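Local coordinates for coiled-coil and C2 domain-containing protein 1-like (Drosophila melanogaster, PDB 6EI6) that binds monophosphorylated phosphatidylinositols and supports ESCRT-dependent endosomal sorting, probably by preventing inappropriate polymerisation of the ESCRT-III core component Shrub, at residues A[120-125]-A[142-147]; A[130-135]-A[163-168]; A[193-198]-A[213-218]; A[227-232]-A[242-247]. All blocks are in the same frame, centred on the assembly; numbering follows the deposited sequence.

Contact 1: residues A[120-125]-A[142-147]. With SO4 (sulfate ion), chain D.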
loop_
_atom_site.group_PDB
_atom_site.type_symbol
_atom_site.label_atom_id
_atom_site.label_comp_id
_atom_site.label_asym_id
_atom_site.label_seq_id
_atom_site.Cartn_x
_atom_site.Cartn_y
_atom_site.Cartn_z
ATOM N N LEU A 120 7.323 -7.773 -8.241
ATOM C CA LEU A 120 6.412 -6.657 -8.060
ATOM C C LEU A 120 5.592 -6.506 -9.329
ATOM O O LEU A 120 6.148 -6.516 -10.432
ATOM C CB LEU A 120 7.178 -5.374 -7.753
ATOM C CG LEU A 120 6.276 -4.173 -7.515
ATOM C CD1 LEU A 120 6.753 -3.335 -6.339
ATOM C CD2 LEU A 120 6.229 -3.346 -8.780
ATOM N N GLU A 121 4.281 -6.369 -9.174
ATOM C CA GLU A 121 3.372 -6.183 -10.292
ATOM C C GLU A 121 2.794 -4.770 -10.276
ATOM O O GLU A 121 2.405 -4.263 -9.219
ATOM C CB GLU A 121 2.237 -7.205 -10.246
ATOM C CG GLU A 121 1.305 -7.118 -11.436
ATOM C CD GLU A 121 0.226 -8.164 -11.400
ATOM O OE1 GLU A 121 0.403 -9.217 -12.061
ATOM O OE2 GLU A 121 -0.794 -7.934 -10.698
ATOM N N ILE A 122 2.728 -4.138 -11.454
ATOM C CA ILE A 122 2.098 -2.830 -11.634
ATOM C C ILE A 122 0.909 -2.996 -12.571
ATOM O O ILE A 122 1.029 -3.633 -13.624
ATOM C CB ILE A 122 3.082 -1.789 -12.187
ATOM C CG1 ILE A 122 4.190 -1.551 -11.175
ATOM C CG2 ILE A 122 2.366 -0.486 -12.495
ATOM C CD1 ILE A 122 5.414 -0.921 -11.769
ATOM N N VAL A 123 -0.237 -2.441 -12.183
ATOM C CA VAL A 123 -1.459 -2.521 -12.971
ATOM C C VAL A 123 -1.898 -1.104 -13.293
ATOM O O VAL A 123 -2.189 -0.318 -12.380
ATOM C CB VAL A 123 -2.575 -3.264 -12.229
ATOM C CG1 VAL A 123 -3.786 -3.394 -13.120
ATOM C CG2 VAL A 123 -2.089 -4.641 -11.754
ATOM N N VAL A 124 -1.932 -0.770 -14.581
ATOM C CA VAL A 124 -2.522 0.481 -15.042
ATOM C C VAL A 124 -3.977 0.163 -15.364
ATOM O O VAL A 124 -4.265 -0.579 -16.304
ATOM C CB VAL A 124 -1.772 1.057 -16.252
ATOM C CG1 VAL A 124 -2.263 2.460 -16.582
ATOM C CG2 VAL A 124 -0.271 1.091 -15.993
ATOM N N VAL A 125 -4.897 0.710 -14.578
ATOM C CA VAL A 125 -6.281 0.259 -14.588
ATOM C C VAL A 125 -7.162 1.105 -15.502
ATOM O O VAL A 125 -8.008 0.575 -16.216
ATOM C CB VAL A 125 -6.845 0.215 -13.148
ATOM C CG1 VAL A 125 -8.272 -0.264 -13.161
ATOM C CG2 VAL A 125 -5.990 -0.681 -12.272
ATOM N N VAL A 142 0.101 5.083 -21.482
ATOM C CA VAL A 142 0.747 5.421 -20.216
ATOM C C VAL A 142 2.123 4.768 -20.180
ATOM O O VAL A 142 2.247 3.569 -20.438
ATOM C CB VAL A 142 -0.107 4.975 -19.009
ATOM C CG1 VAL A 142 0.483 5.490 -17.708
ATOM C CG2 VAL A 142 -1.550 5.421 -19.167
ATOM N N ARG A 143 3.149 5.559 -19.881
ATOM C CA ARG A 143 4.488 5.053 -19.628
ATOM C C ARG A 143 4.689 4.822 -18.139
ATOM O O ARG A 143 4.266 5.635 -17.311
ATOM C CB ARG A 143 5.547 6.038 -20.106
ATOM C CG ARG A 143 5.502 6.363 -21.572
ATOM C CD ARG A 143 6.790 7.083 -21.994
ATOM N NE ARG A 143 6.828 7.318 -23.433
ATOM C CZ ARG A 143 7.023 6.367 -24.348
ATOM N NH1 ARG A 143 7.196 5.094 -23.988
ATOM N NH2 ARG A 143 7.038 6.695 -25.637
ATOM N N VAL A 144 5.366 3.726 -17.803
ATOM C CA VAL A 144 5.617 3.332 -16.423
ATOM C C VAL A 144 7.118 3.270 -16.219
ATOM O O VAL A 144 7.831 2.655 -17.018
ATOM C CB VAL A 144 4.977 1.974 -16.092
ATOM C CG1 VAL A 144 5.321 1.574 -14.646
ATOM C CG2 VAL A 144 3.457 2.015 -16.333
ATOM N N GLU A 145 7.593 3.899 -15.158
ATOM C CA GLU A 145 9.010 3.944 -14.838
ATOM C C GLU A 145 9.189 3.490 -13.394
ATOM O O GLU A 145 8.709 4.153 -12.470
ATOM C CB GLU A 145 9.560 5.351 -15.051
ATOM C CG GLU A 145 11.024 5.505 -14.705
ATOM C CD GLU A 145 11.592 6.782 -15.247
ATOM O OE1 GLU A 145 10.808 7.604 -15.763
ATOM O OE2 GLU A 145 12.820 6.971 -15.153
ATOM N N PHE A 146 9.857 2.354 -13.205
ATOM C CA PHE A 146 10.060 1.751 -11.890
ATOM C C PHE A 146 11.549 1.753 -11.559
ATOM O O PHE A 146 12.337 1.155 -12.308
ATOM C CB PHE A 146 9.505 0.316 -11.865
ATOM C CG PHE A 146 9.648 -0.352 -10.532
ATOM C CD1 PHE A 146 10.877 -0.843 -10.108
ATOM C CD2 PHE A 146 8.564 -0.449 -9.680
ATOM C CE1 PHE A 146 11.019 -1.417 -8.863
ATOM C CE2 PHE A 146 8.700 -1.026 -8.430
ATOM C CZ PHE A 146 9.927 -1.512 -8.022
ATOM N N PRO A 147 11.988 2.349 -10.451
ATOM C CA PRO A 147 13.434 2.444 -10.198
ATOM C C PRO A 147 14.054 1.081 -9.907
ATOM O O PRO A 147 13.476 0.259 -9.194
ATOM C CB PRO A 147 13.524 3.378 -8.981
ATOM C CG PRO A 147 12.230 3.229 -8.286
ATOM C CD PRO A 147 11.186 2.880 -9.334
HETATM S S SO4 D . 9.536 3.927 -27.352
HETATM O O1 SO4 D . 8.202 3.509 -26.908
HETATM O O2 SO4 D . 10.526 3.588 -26.320
HETATM O O3 SO4 D . 9.879 3.244 -28.609
HETATM O O4 SO4 D . 9.537 5.375 -27.577
#
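Leu120 and Phe146 meet tip to tip in the core of the C2 beta sandwich, where strand 119-128 of one sheet faces strand 140-145 of the other. Leu120 CD2 lies 3.4 Å from Phe146 CE2, and Leu120 CD1 approaches the same ring atom at 3.7 Å. Phe146 CG is anti to the backbone N (chi1 -179°), which carries the ring out toward Leu120. Ile122 CD1 has two partners, Phe146 CD2 at 3.8 Å and Val144 CG1 at 3.8 Å. An alanine at Phe146 would probably open a gap between the sheets and leave the Leu120 methyls and Ile122 CD1 without the ring they pack on. Val124 uses both branches. Its CG1 points tip to tip at Val142 CG2 (4.0 Å), while its CG2 slides past Val144 CG2 (3.9 Å). The strand axes come within 9.6 Å and run nearly antiparallel, at 160°, so the side chains bridge the sheets. Further side chains pack around them. Phe195 touches Ile122, Phe173 touches Val124, and Phe154 and Leu217 touch Phe146. Arg143 turns away from this core to a sulfate, probably from the crystallisation liquor. Its NH1 makes a weak bond of 3.5 Å to sulfate O1, which lies in the guanidinium plane.

Contact 2: residues A[130-135]-A[163-168]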
loop_
_atom_site.group_PDB
_atom_site.type_symbol
_atom_site.label_atom_id
_atom_site.label_comp_id
_atom_site.label_asym_id
_atom_site.label_seq_id
_atom_site.Cartn_x
_atom_site.Cartn_y
_atom_site.Cartn_z
ATOM N N TYR A 130 -9.858 12.677 -18.401
ATOM C CA TYR A 130 -8.745 13.574 -18.693
ATOM C C TYR A 130 -9.269 14.936 -19.136
ATOM O O TYR A 130 -10.284 15.032 -19.836
ATOM C CB TYR A 130 -7.850 12.989 -19.794
ATOM C CG TYR A 130 -7.174 11.664 -19.485
ATOM C CD1 TYR A 130 -6.909 11.263 -18.178
ATOM C CD2 TYR A 130 -6.779 10.816 -20.515
ATOM C CE1 TYR A 130 -6.278 10.035 -17.911
ATOM C CE2 TYR A 130 -6.151 9.592 -20.259
ATOM C CZ TYR A 130 -5.904 9.202 -18.961
ATOM O OH TYR A 130 -5.280 7.987 -18.732
ATOM N N ASN A 131 -8.575 15.999 -18.722
ATOM C CA ASN A 131 -8.970 17.359 -19.092
ATOM C C ASN A 131 -8.248 17.755 -20.375
ATOM O O ASN A 131 -7.291 18.539 -20.378
ATOM C CB ASN A 131 -8.675 18.334 -17.964
ATOM C CG ASN A 131 -9.133 19.744 -18.287
ATOM O OD1 ASN A 131 -10.314 19.964 -18.559
ATOM N ND2 ASN A 131 -8.209 20.705 -18.255
ATOM N N VAL A 132 -8.731 17.197 -21.482
ATOM C CA VAL A 132 -8.158 17.429 -22.797
ATOM C C VAL A 132 -9.087 18.335 -23.603
ATOM O O VAL A 132 -10.186 18.683 -23.171
ATOM C CB VAL A 132 -7.901 16.111 -23.552
ATOM C CG1 VAL A 132 -6.810 15.315 -22.873
ATOM C CG2 VAL A 132 -9.188 15.293 -23.658
ATOM N N ALA A 133 -8.637 18.698 -24.810
ATOM C CA ALA A 133 -9.485 19.434 -25.740
ATOM C C ALA A 133 -10.368 18.507 -26.561
ATOM O O ALA A 133 -11.354 18.960 -27.150
ATOM C CB ALA A 133 -8.627 20.303 -26.658
ATOM N N ASN A 134 -10.078 17.293 -26.585
ATOM C CA ASN A 134 -10.959 16.511 -27.422
ATOM C C ASN A 134 -11.969 15.750 -26.580
ATOM O O ASN A 134 -11.747 15.498 -25.391
ATOM C CB ASN A 134 -10.155 15.518 -28.258
ATOM C CG ASN A 134 -8.816 16.074 -28.666
ATOM O OD1 ASN A 134 -7.885 16.148 -27.849
ATOM N ND2 ASN A 134 -8.710 16.502 -29.929
ATOM N N PRO A 135 -13.091 15.396 -27.170
ATOM C CA PRO A 135 -13.980 14.428 -26.515
ATOM C C PRO A 135 -13.444 13.026 -26.734
ATOM O O PRO A 135 -12.519 12.569 -26.046
ATOM C CB PRO A 135 -15.330 14.648 -27.220
ATOM C CG PRO A 135 -14.973 15.219 -28.582
ATOM C CD PRO A 135 -13.656 15.951 -28.419
ATOM N N ASP A 163 -9.889 6.839 -28.673
ATOM C CA ASP A 163 -11.176 7.524 -28.725
ATOM C C ASP A 163 -11.936 7.490 -27.404
ATOM O O ASP A 163 -13.072 7.004 -27.355
ATOM C CB ASP A 163 -12.047 6.924 -29.841
ATOM C CG ASP A 163 -11.384 6.982 -31.227
ATOM O OD1 ASP A 163 -10.245 7.470 -31.353
ATOM O OD2 ASP A 163 -12.008 6.498 -32.196
ATOM N N THR A 164 -11.335 8.029 -26.340
ATOM C CA THR A 164 -12.036 8.196 -25.068
ATOM C C THR A 164 -11.233 9.015 -24.066
ATOM O O THR A 164 -10.022 8.814 -23.908
ATOM C CB THR A 164 -12.393 6.842 -24.439
ATOM O OG1 THR A 164 -12.800 7.043 -23.084
ATOM C CG2 THR A 164 -11.220 5.871 -24.467
ATOM N N SER A 165 -11.920 9.943 -23.389
ATOM C CA SER A 165 -11.352 10.720 -22.287
ATOM C C SER A 165 -11.181 9.899 -21.009
ATOM O O SER A 165 -10.493 10.346 -20.085
ATOM C CB SER A 165 -12.257 11.923 -22.001
ATOM O OG SER A 165 -11.696 12.830 -21.063
ATOM N N SER A 166 -11.806 8.728 -20.926
ATOM C CA SER A 166 -11.768 7.868 -19.742
ATOM C C SER A 166 -11.337 6.475 -20.182
ATOM O O SER A 166 -12.137 5.531 -20.192
ATOM C CB SER A 166 -13.125 7.835 -19.035
ATOM O OG SER A 166 -13.427 9.093 -18.433
ATOM N N PRO A 167 -10.071 6.327 -20.579
ATOM C CA PRO A 167 -9.591 5.040 -21.096
ATOM C C PRO A 167 -9.665 3.924 -20.067
ATOM O O PRO A 167 -9.515 4.143 -18.860
ATOM C CB PRO A 167 -8.128 5.329 -21.449
ATOM C CG PRO A 167 -7.763 6.558 -20.725
ATOM C CD PRO A 167 -9.023 7.360 -20.615
ATOM N N ASP A 168 -9.814 2.707 -20.572
ATOM C CA ASP A 168 -9.791 1.504 -19.756
ATOM C C ASP A 168 -8.634 0.619 -20.211
ATOM O O ASP A 168 -8.866 -0.450 -20.773
ATOM C CB ASP A 168 -11.143 0.760 -19.836
ATOM C CG ASP A 168 -12.169 1.286 -18.829
ATOM O OD1 ASP A 168 -13.332 1.529 -19.219
ATOM O OD2 ASP A 168 -11.822 1.443 -17.635
#
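Tyr130 and Ser165 tie together two loops at one end of the C2 beta sandwich, one after strand 119-128 and the other before strand 171-176. By topology they probably correspond to calcium-binding loops of calcium-dependent relatives. This domain lacks several of the residues crucial for calcium binding. The hydrogen bond between the segments runs from Tyr130 N to Ser165 O, 2.9 Å long with an angle of 157° at the hydrogen. Tyr130 CG is anti to its own carbonyl carbon (chi1 -62°), which sets it beside the backbone N and 3.6 Å from Ser165 O. That oxygen sits over one face of the ring. Tyr130 OH is hydrogen-bonded to Tyr169 OH. The apolar contact is Pro167 CG on Tyr130 CE2 at 3.5 Å, the two side chains crossing obliquely. Pro167 CG also packs 3.5 Å from Tyr130 OH. An alanine at Tyr130 would probably leave the Pro167 ring without its aromatic neighbour and the Tyr169 hydroxyl without its mate. Local turns shape both loops. Asn131 centres an inverse gamma turn, with a weak bond from Val132 N to Tyr130 O. Thr164 forms an ST turn, its OG1 accepting from Ser166 N at 2.9 Å.

Contact 3: residues A[193-198]-A[213-218]. With SO4 (sulfate ion), chain C.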
loop_
_atom_site.group_PDB
_atom_site.type_symbol
_atom_site.label_atom_id
_atom_site.label_comp_id
_atom_site.label_asym_id
_atom_site.label_seq_id
_atom_site.Cartn_x
_atom_site.Cartn_y
_atom_site.Cartn_z
ATOM N N VAL A 193 6.956 4.925 -8.145
ATOM C CA VAL A 193 6.734 4.552 -9.537
ATOM C C VAL A 193 6.111 5.742 -10.259
ATOM O O VAL A 193 5.152 6.337 -9.754
ATOM C CB VAL A 193 5.801 3.334 -9.620
ATOM C CG1 VAL A 193 5.653 2.871 -11.044
ATOM C CG2 VAL A 193 6.311 2.230 -8.717
ATOM N N LYS A 194 6.629 6.070 -11.446
ATOM C CA LYS A 194 6.186 7.227 -12.220
ATOM C C LYS A 194 5.286 6.775 -13.368
ATOM O O LYS A 194 5.652 5.876 -14.127
ATOM C CB LYS A 194 7.398 8.003 -12.753
ATOM C CG LYS A 194 7.070 9.317 -13.520
ATOM C CD LYS A 194 8.296 9.870 -14.316
ATOM C CE LYS A 194 9.150 10.830 -13.490
ATOM N NZ LYS A 194 10.470 11.111 -14.131
ATOM N N PHE A 195 4.110 7.393 -13.491
ATOM C CA PHE A 195 3.177 7.126 -14.584
ATOM C C PHE A 195 3.030 8.386 -15.424
ATOM O O PHE A 195 2.573 9.413 -14.919
ATOM C CB PHE A 195 1.803 6.705 -14.064
ATOM C CG PHE A 195 1.819 5.443 -13.281
ATOM C CD1 PHE A 195 2.142 5.452 -11.926
ATOM C CD2 PHE A 195 1.527 4.236 -13.893
ATOM C CE1 PHE A 195 2.186 4.288 -11.209
ATOM C CE2 PHE A 195 1.552 3.063 -13.175
ATOM C CZ PHE A 195 1.885 3.089 -11.822
ATOM N N GLU A 196 3.368 8.308 -16.707
ATOM C CA GLU A 196 3.228 9.448 -17.613
ATOM C C GLU A 196 2.117 9.169 -18.614
ATOM O O GLU A 196 2.158 8.161 -19.319
ATOM C CB GLU A 196 4.549 9.749 -18.309
ATOM C CG GLU A 196 5.558 10.295 -17.339
ATOM C CD GLU A 196 6.934 10.436 -17.939
ATOM O OE1 GLU A 196 7.101 10.048 -19.108
ATOM O OE2 GLU A 196 7.852 10.932 -17.243
ATOM N N ILE A 197 1.113 10.039 -18.650
ATOM C CA ILE A 197 -0.050 9.845 -19.505
ATOM C C ILE A 197 0.136 10.684 -20.771
ATOM O O ILE A 197 0.326 11.905 -20.703
ATOM C CB ILE A 197 -1.350 10.203 -18.775
ATOM C CG1 ILE A 197 -1.560 9.272 -17.581
ATOM C CG2 ILE A 197 -2.524 10.059 -19.716
ATOM C CD1 ILE A 197 -0.974 9.787 -16.261
ATOM N N TYR A 198 0.114 10.035 -21.930
ATOM C CA TYR A 198 0.426 10.704 -23.184
ATOM C C TYR A 198 -0.743 10.602 -24.150
ATOM O O TYR A 198 -1.386 9.547 -24.247
ATOM C CB TYR A 198 1.657 10.109 -23.845
ATOM C CG TYR A 198 2.981 10.580 -23.295
ATOM C CD1 TYR A 198 3.600 11.718 -23.789
ATOM C CD2 TYR A 198 3.639 9.864 -22.313
ATOM C CE1 TYR A 198 4.825 12.136 -23.297
ATOM C CE2 TYR A 198 4.866 10.277 -21.832
ATOM C CZ TYR A 198 5.446 11.410 -22.323
ATOM O OH TYR A 198 6.668 11.810 -21.826
ATOM N N VAL A 213 1.691 11.093 -12.768
ATOM C CA VAL A 213 1.273 10.549 -11.480
ATOM C C VAL A 213 2.466 9.834 -10.855
ATOM O O VAL A 213 3.085 8.979 -11.500
ATOM C CB VAL A 213 0.095 9.573 -11.637
ATOM C CG1 VAL A 213 -0.114 8.818 -10.356
ATOM C CG2 VAL A 213 -1.177 10.302 -12.070
ATOM N N ASN A 214 2.789 10.169 -9.605
ATOM C CA ASN A 214 3.897 9.542 -8.888
ATOM C C ASN A 214 3.374 8.861 -7.632
ATOM O O ASN A 214 2.825 9.529 -6.753
ATOM C CB ASN A 214 4.969 10.566 -8.521
ATOM C CG ASN A 214 5.902 10.848 -9.672
ATOM O OD1 ASN A 214 6.661 9.968 -10.088
ATOM N ND2 ASN A 214 5.850 12.075 -10.211
ATOM N N VAL A 215 3.563 7.547 -7.531
ATOM C CA VAL A 215 3.035 6.756 -6.419
ATOM C C VAL A 215 4.188 6.210 -5.578
ATOM O O VAL A 215 5.009 5.424 -6.070
ATOM C CB VAL A 215 2.143 5.621 -6.930
ATOM C CG1 VAL A 215 1.631 4.797 -5.761
ATOM C CG2 VAL A 215 1.008 6.212 -7.759
ATOM N N LYS A 216 4.254 6.634 -4.316
ATOM C CA LYS A 216 5.291 6.160 -3.401
ATOM C C LYS A 216 5.117 4.671 -3.103
ATOM O O LYS A 216 3.998 4.182 -2.912
ATOM C CB LYS A 216 5.250 6.946 -2.088
ATOM C CG LYS A 216 5.615 8.393 -2.220
ATOM C CD LYS A 216 7.002 8.521 -2.809
ATOM C CE LYS A 216 7.777 9.595 -2.095
ATOM N NZ LYS A 216 9.165 9.640 -2.626
ATOM N N LEU A 217 6.232 3.951 -3.033
ATOM C CA LEU A 217 6.175 2.514 -2.806
ATOM C C LEU A 217 6.056 2.133 -1.327
ATOM O O LEU A 217 5.747 0.972 -1.023
ATOM C CB LEU A 217 7.415 1.853 -3.426
ATOM C CG LEU A 217 7.381 1.704 -4.951
ATOM C CD1 LEU A 217 8.729 1.279 -5.499
ATOM C CD2 LEU A 217 6.288 0.716 -5.369
ATOM N N GLN A 218 6.259 3.078 -0.408
ATOM C CA GLN A 218 6.471 2.704 0.985
ATOM C C GLN A 218 5.290 2.003 1.663
ATOM O O GLN A 218 5.558 1.193 2.564
ATOM C CB GLN A 218 6.932 3.939 1.785
ATOM C CG GLN A 218 5.839 4.680 2.510
ATOM C CD GLN A 218 5.509 4.087 3.864
ATOM O OE1 GLN A 218 6.403 3.620 4.576
ATOM N NE2 GLN A 218 4.218 4.085 4.218
HETATM S S SO4 C . 10.977 9.269 -6.393
HETATM O O1 SO4 C . 11.342 7.979 -7.005
HETATM O O2 SO4 C . 11.987 9.684 -5.406
HETATM O O3 SO4 C . 9.663 9.138 -5.737
HETATM O O4 SO4 C . 10.926 10.289 -7.449
#
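Phe195 N donates to Val213 O at 2.7 Å, with an angle of 166° at the hydrogen. The same oxygen lies at the edge of the Phe195 ring, in its plane, 3.7 Å from Phe195 CD1. Phe195 CG is anti to the carbonyl carbon (chi1 -62°), beside the backbone N that makes this bond. Val213 N returns a bond to Phe195 O. Val193 and Val215 form the next antiparallel hydrogen-bonded pair, with Val215 N to Val193 O at 3.0 Å. The two strands make the beta hairpin 192-199/208-216 at the edge of one C2 sheet. Val193, Phe195, Val213 and Val215 share one face. There Val193 CG2 packs on Leu217 CD2 (3.7 Å), and Phe195 CE1 reaches Val215 CG2 (4.1 Å). The other face is polar. Lys194 and Asn214, a non-hydrogen-bonded pair, lie side by side, with Asn214 OD1 3.4 Å from Lys194 CB. Lys216 NZ hydrogen-bonds to Arg190 O and, at 3.2 Å, to O3 of a sulfate. This ion, also bonded to His191 ND1 and Gly192 N, probably comes from the crystallisation liquor. The hairpin is thus amphipathic: its apolar face turns to the opposing sheet, while its polar side carries Lys194, Asn214 and Lys216.

Contact 4: residues A[227-232]-A[242-247]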
loop_
_atom_site.group_PDB
_atom_site.type_symbol
_atom_site.label_atom_id
_atom_site.label_comp_id
_atom_site.label_asym_id
_atom_site.label_seq_id
_atom_site.Cartn_x
_atom_site.Cartn_y
_atom_site.Cartn_z
ATOM N N HIS A 227 -3.714 0.386 -4.081
ATOM C CA HIS A 227 -4.750 0.521 -5.100
ATOM C C HIS A 227 -5.522 1.811 -4.848
ATOM O O HIS A 227 -6.282 1.915 -3.884
ATOM C CB HIS A 227 -5.679 -0.682 -5.109
ATOM C CG HIS A 227 -6.874 -0.510 -5.995
ATOM N ND1 HIS A 227 -8.068 -1.163 -5.772
ATOM C CD2 HIS A 227 -7.065 0.257 -7.098
ATOM C CE1 HIS A 227 -8.940 -0.816 -6.706
ATOM N NE2 HIS A 227 -8.356 0.047 -7.520
ATOM N N ASP A 228 -5.338 2.788 -5.719
ATOM C CA ASP A 228 -6.001 4.070 -5.561
ATOM C C ASP A 228 -6.149 4.702 -6.939
ATOM O O ASP A 228 -5.782 4.112 -7.960
ATOM C CB ASP A 228 -5.219 4.961 -4.600
ATOM C CG ASP A 228 -6.120 5.704 -3.638
ATOM O OD1 ASP A 228 -7.316 5.833 -3.956
ATOM O OD2 ASP A 228 -5.645 6.146 -2.566
ATOM N N THR A 229 -6.710 5.905 -6.959
ATOM C CA THR A 229 -6.825 6.729 -8.148
ATOM C C THR A 229 -6.177 8.073 -7.835
ATOM O O THR A 229 -6.366 8.615 -6.738
ATOM C CB THR A 229 -8.282 6.913 -8.540
ATOM O OG1 THR A 229 -8.920 7.668 -7.519
ATOM C CG2 THR A 229 -8.987 5.594 -8.640
ATOM N N TYR A 230 -5.399 8.605 -8.782
ATOM C CA TYR A 230 -4.526 9.744 -8.514
ATOM C C TYR A 230 -4.737 10.853 -9.540
ATOM O O TYR A 230 -5.061 10.595 -10.702
ATOM C CB TYR A 230 -3.040 9.322 -8.510
ATOM C CG TYR A 230 -2.721 8.190 -7.558
ATOM C CD1 TYR A 230 -3.014 6.861 -7.884
ATOM C CD2 TYR A 230 -2.134 8.447 -6.330
ATOM C CE1 TYR A 230 -2.738 5.835 -7.007
ATOM C CE2 TYR A 230 -1.841 7.424 -5.451
ATOM C CZ TYR A 230 -2.149 6.127 -5.794
ATOM O OH TYR A 230 -1.844 5.136 -4.903
ATOM N N ASP A 231 -4.528 12.093 -9.099
ATOM C CA ASP A 231 -4.713 13.262 -9.953
ATOM C C ASP A 231 -3.544 13.410 -10.914
ATOM O O ASP A 231 -2.382 13.410 -10.488
ATOM C CB ASP A 231 -4.816 14.541 -9.117
ATOM C CG ASP A 231 -6.133 14.663 -8.368
ATOM O OD1 ASP A 231 -7.180 14.233 -8.915
ATOM O OD2 ASP A 231 -6.107 15.189 -7.222
ATOM N N LEU A 232 -3.846 13.606 -12.200
ATOM C CA LEU A 232 -2.794 13.946 -13.150
ATOM C C LEU A 232 -2.206 15.302 -12.781
ATOM O O LEU A 232 -2.948 16.256 -12.516
ATOM C CB LEU A 232 -3.341 13.943 -14.574
ATOM C CG LEU A 232 -3.195 12.612 -15.335
ATOM C CD1 LEU A 232 -3.864 11.434 -14.631
ATOM C CD2 LEU A 232 -3.761 12.728 -16.720
ATOM N N LYS A 242 -7.803 11.754 -13.792
ATOM C CA LYS A 242 -7.190 10.875 -12.809
ATOM C C LYS A 242 -6.774 9.571 -13.468
ATOM O O LYS A 242 -7.297 9.188 -14.518
ATOM C CB LYS A 242 -8.140 10.556 -11.642
ATOM C CG LYS A 242 -8.424 11.716 -10.715
ATOM C CD LYS A 242 -9.231 11.240 -9.528
ATOM C CE LYS A 242 -10.707 11.191 -9.867
ATOM N NZ LYS A 242 -11.390 12.387 -9.294
ATOM N N LEU A 243 -5.844 8.877 -12.809
ATOM C CA LEU A 243 -5.391 7.557 -13.226
ATOM C C LEU A 243 -5.545 6.581 -12.060
ATOM O O LEU A 243 -5.165 6.892 -10.925
ATOM C CB LEU A 243 -3.931 7.602 -13.709
ATOM C CG LEU A 243 -3.373 6.326 -14.342
ATOM C CD1 LEU A 243 -4.067 6.004 -15.645
ATOM C CD2 LEU A 243 -1.893 6.434 -14.561
ATOM N N GLU A 244 -6.104 5.409 -12.336
ATOM C CA GLU A 244 -6.292 4.378 -11.328
ATOM C C GLU A 244 -5.284 3.259 -11.542
ATOM O O GLU A 244 -5.147 2.739 -12.656
ATOM C CB GLU A 244 -7.708 3.820 -11.373
ATOM C CG GLU A 244 -7.915 2.722 -10.370
ATOM C CD GLU A 244 -9.231 2.027 -10.552
ATOM O OE1 GLU A 244 -10.075 2.547 -11.311
ATOM O OE2 GLU A 244 -9.426 0.955 -9.945
ATOM N N VAL A 245 -4.620 2.858 -10.460
ATOM C CA VAL A 245 -3.404 2.067 -10.532
ATOM C C VAL A 245 -3.344 1.103 -9.341
ATOM O O VAL A 245 -3.842 1.400 -8.253
ATOM C CB VAL A 245 -2.207 3.042 -10.579
ATOM C CG1 VAL A 245 -0.960 2.423 -10.003
ATOM C CG2 VAL A 245 -1.978 3.512 -12.005
ATOM N N LYS A 246 -2.741 -0.066 -9.560
ATOM C CA LYS A 246 -2.441 -1.021 -8.501
ATOM C C LYS A 246 -0.946 -1.319 -8.484
ATOM O O LYS A 246 -0.307 -1.382 -9.539
ATOM C CB LYS A 246 -3.203 -2.323 -8.691
ATOM C CG LYS A 246 -4.711 -2.187 -8.749
ATOM C CD LYS A 246 -5.307 -3.522 -9.154
ATOM C CE LYS A 246 -6.766 -3.598 -8.767
ATOM N NZ LYS A 246 -7.331 -4.915 -9.172
ATOM N N ILE A 247 -0.377 -1.491 -7.290
ATOM C CA ILE A 247 0.976 -2.016 -7.146
ATOM C C ILE A 247 0.933 -3.149 -6.135
ATOM O O ILE A 247 0.464 -2.968 -5.003
ATOM C CB ILE A 247 1.979 -0.942 -6.709
ATOM C CG1 ILE A 247 1.775 0.335 -7.535
ATOM C CG2 ILE A 247 3.398 -1.476 -6.864
ATOM C CD1 ILE A 247 2.737 1.428 -7.158
#
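Leu232 and Leu243 mark the packed side of this antiparallel strand pair, with Leu232 CD1 3.9 Å from Leu243 CB. Tyr230 and Leu243, whose side chains share one face, form a hydrogen-bonded pair. Tyr230 N to Leu243 O and Leu243 N to Tyr230 O are both 2.8 Å. The other face is polar and more open to solvent. His227 CG is anti to the backbone N (chi1 172°), which carries the ring alongside Lys246. His227 NE2 donates to Glu244 OE2 at 2.8 Å with an angle of 168°. It meets the anti side of that oxygen. Lys246 CE sits over the centre of the His227 ring, 4.0 Å away, as a CH-pi contact. Thr229 CG2 leans on Glu244 CB at 3.5 Å. Arg126 NE makes a salt bridge with Glu244 OE1, so the carboxylate is held by two residues. Strand 225-233 is an outer strand of its sheet, and strand 241-249 lies between it and strand 119-128. The apolar face packs on strands 192-199 and 208-216 of the opposing sheet.

All four contacts lie in the C2 beta sandwich. Contact 1 spans its two four-stranded sheets, and contacts 3 and 4 are strand pairings within one sheet each. Strand 192-199 of contact 3 neighbours strand 140-145 of contact 1. Strand 241-249 of contact 4 likewise neighbours strand 119-128. The centres of contacts 1 and 3, and of 3 and 4, are about 8 Å apart. Contact 2 joins loops at one end, about 16 to 20 Å from the other centres. Along the chain contacts 1 and 2 interleave, then 3 and 4 follow. The apolar sides of contacts 1, 3 and 4, with Tyr130 of contact 2, share one core of the domain that mediates phosphoinositide and membrane binding.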